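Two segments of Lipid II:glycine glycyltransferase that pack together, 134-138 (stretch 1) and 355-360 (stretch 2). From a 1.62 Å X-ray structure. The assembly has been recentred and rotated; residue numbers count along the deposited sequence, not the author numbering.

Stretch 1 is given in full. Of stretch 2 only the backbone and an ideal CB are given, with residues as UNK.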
# COMPACT_ATOMS: atom_id res chain seq x y z
N LYS A 134 -15.15 12.24 -12.95
CA LYS A 134 -16.21 11.55 -12.21
C LYS A 134 -15.77 11.17 -10.76
O LYS A 134 -14.71 11.60 -10.30
CB LYS A 134 -16.74 10.36 -13.03
CG LYS A 134 -17.09 10.70 -14.47
CD LYS A 134 -17.98 9.63 -15.09
CE LYS A 134 -18.54 10.05 -16.45
NZ LYS A 134 -19.10 11.43 -16.47
N GLU A 135 -16.60 10.43 -10.02
CA GLU A 135 -16.22 10.03 -8.66
C GLU A 135 -14.87 9.30 -8.64
O GLU A 135 -14.52 8.63 -9.63
CB GLU A 135 -17.24 9.15 -7.96
CG GLU A 135 -18.38 9.92 -7.27
CD GLU A 135 -17.93 10.44 -5.89
OE1 GLU A 135 -17.26 11.47 -5.81
OE2 GLU A 135 -18.13 9.77 -4.90
N GLY A 136 -14.17 9.37 -7.51
CA GLY A 136 -12.83 8.74 -7.44
C GLY A 136 -12.88 7.24 -7.79
O GLY A 136 -11.97 6.71 -8.47
N LEU A 137 -13.93 6.54 -7.38
CA LEU A 137 -14.07 5.10 -7.70
C LEU A 137 -15.16 4.77 -8.72
O LEU A 137 -15.69 3.65 -8.72
CB LEU A 137 -14.24 4.29 -6.43
CG LEU A 137 -13.05 4.19 -5.49
CD1 LEU A 137 -13.42 3.68 -4.11
CD2 LEU A 137 -11.99 3.32 -6.16
N SER A 138 -15.44 5.67 -9.65
CA SER A 138 -16.35 5.45 -10.73
C SER A 138 -16.00 4.19 -11.48
O SER A 138 -14.82 3.95 -11.79
CB SER A 138 -16.35 6.63 -11.71
OG SER A 138 -17.20 6.36 -12.83
N UNK A 355 -4.30 3.69 -1.75
CA UNK A 355 -5.15 3.37 -2.87
C UNK A 355 -6.46 4.16 -2.89
O UNK A 355 -6.58 5.20 -2.26
CB UNK A 355 -5.45 1.87 -2.86
N UNK A 356 -7.46 3.60 -3.58
CA UNK A 356 -8.60 4.37 -4.02
C UNK A 356 -9.60 4.83 -2.98
O UNK A 356 -9.79 4.19 -1.96
CB UNK A 356 -9.35 3.54 -5.06
N UNK A 357 -10.28 5.89 -3.35
CA UNK A 357 -11.38 6.45 -2.55
C UNK A 357 -12.26 7.30 -3.44
O UNK A 357 -11.81 7.87 -4.40
CB UNK A 357 -10.85 7.28 -1.38
N UNK A 358 -13.53 7.47 -3.02
CA UNK A 358 -14.29 8.65 -3.35
C UNK A 358 -13.93 9.82 -2.44
O UNK A 358 -13.41 9.63 -1.34
CB UNK A 358 -15.79 8.35 -3.26
N UNK A 359 -14.17 11.02 -2.94
CA UNK A 359 -13.95 12.24 -2.13
C UNK A 359 -15.13 12.47 -1.18
O UNK A 359 -16.14 12.94 -1.63
CB UNK A 359 -13.76 13.46 -3.03
N UNK A 360 -14.93 12.14 0.09
CA UNK A 360 -15.90 12.41 1.19
C UNK A 360 -17.28 11.90 0.86
O UNK A 360 -18.26 12.67 0.82
CB UNK A 360 -15.98 13.91 1.49

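Stretch 1 contains a type I beta turn from Glu135 to Ser138, closed by the backbone hydrogen bond from Ser138 N to Glu135 O at 3.1 Å. Such a turn leaves the amides of its two central residues, Gly136 and Leu137, unsatisfied within it, and the CA-to-CB bond of Leu137 points toward the other segment. These features, with the carboxylate of Glu135, are what stretch 2 meets.

Position 355 has nothing of stretch 1 within 5.5 Å of its ideal CB, so the contact sets no demand. The backbone does: a phi of 82° with a psi of -157° is unfavourable for residues carrying a CB, and glycine is the natural expectation. The residue is Gly355, within a strand.

At position 356 the backbone angles, -72° and 156°, would admit almost any residue, but the ideal CB points toward stretch 1 and lies 2.9 Å from Leu137 CD2. That is a clash for carbon atoms not bonded to each other, so even alanine would fit badly with the leucine as it stands. Glycine is the best choice, and Gly356 lets the methyl pack on the backbone, with Leu137 CD2 4.1 Å from Gly356 CA.

Position 357 is extended, and its CA-to-CB bond points away from stretch 1. The turn therefore hardly restricts the side chain; a beta-branched residue would suit the extended backbone, though others are possible. Its main chain does the work: the CA of Gly136 approaches the carbonyl O of 357 at 3.3 Å in a CA-H...O contact, possible because Gly136 has no CB; an ideal one would lie 2.0 Å from that oxygen, a clash. The residue is Thr357, whose CA lies 3.8 Å from Leu137 CD1. Thr357 OG1 donates a hydrogen bond to the backbone O of 358 (2.7 Å), within its own segment.

Position 358 lies beside the turn, its CA 4.3 Å from that of Gly136. The CB leaves sideways, 4.7 Å from Gly136 N and 4.9 Å from Leu137 N, a distance that a short acceptor could bridge. Aspartate or asparagine would suit; the CB also lies 3.2 Å from Glu135 OE2, which by charge alone would favour the neutral amide. The residue is Asp358. With chi1 in the m well, it brings OD1 to 2.9 Å from Leu137 N, accepting a hydrogen bond at a good angle of 160°. Gly136 N is 3.4 Å from the same OD1, but its angle is poor. The price is electrostatic: Glu135 OE2 stands 3.3 Å from Asp358 OD2, two like charges close together.

At position 359 the CB points sideways, 4.9 Å from Glu135 OE1. A polar residue would be suitable, and a basic one could answer the carboxylate. The deposited Asn359 is polar but does not answer the carboxylate, for the end of its side chain leads away; its backbone N remains 4.2 Å from Glu135 OE1.

At position 360 the CA-to-CB bond points away, and the residue is unconstrained by the turn. Its phi and psi of 53° and 58° are left-handed, favouring glycine, asparagine or aspartate. It is Asp360, which makes no contact with stretch 1.

Stretch 2 (355-360) GGTDND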
# COMPACT_ATOMS: atom_id res chain seq x y z
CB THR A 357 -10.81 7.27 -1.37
OG1 THR A 357 -11.88 7.59 -0.43
CG2 THR A 357 -10.14 8.53 -1.80
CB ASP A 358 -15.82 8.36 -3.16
CG ASP A 358 -16.40 7.42 -4.19
OD1 ASP A 358 -15.92 7.35 -5.37
OD2 ASP A 358 -17.42 6.74 -3.85
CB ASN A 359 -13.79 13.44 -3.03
CG ASN A 359 -13.39 14.72 -2.26
OD1 ASN A 359 -13.26 14.69 -1.05
ND2 ASN A 359 -13.19 15.83 -2.97
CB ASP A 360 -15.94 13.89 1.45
CG ASP A 360 -16.72 14.25 2.74
OD1 ASP A 360 -16.65 13.48 3.70
OD2 ASP A 360 -17.42 15.27 2.71
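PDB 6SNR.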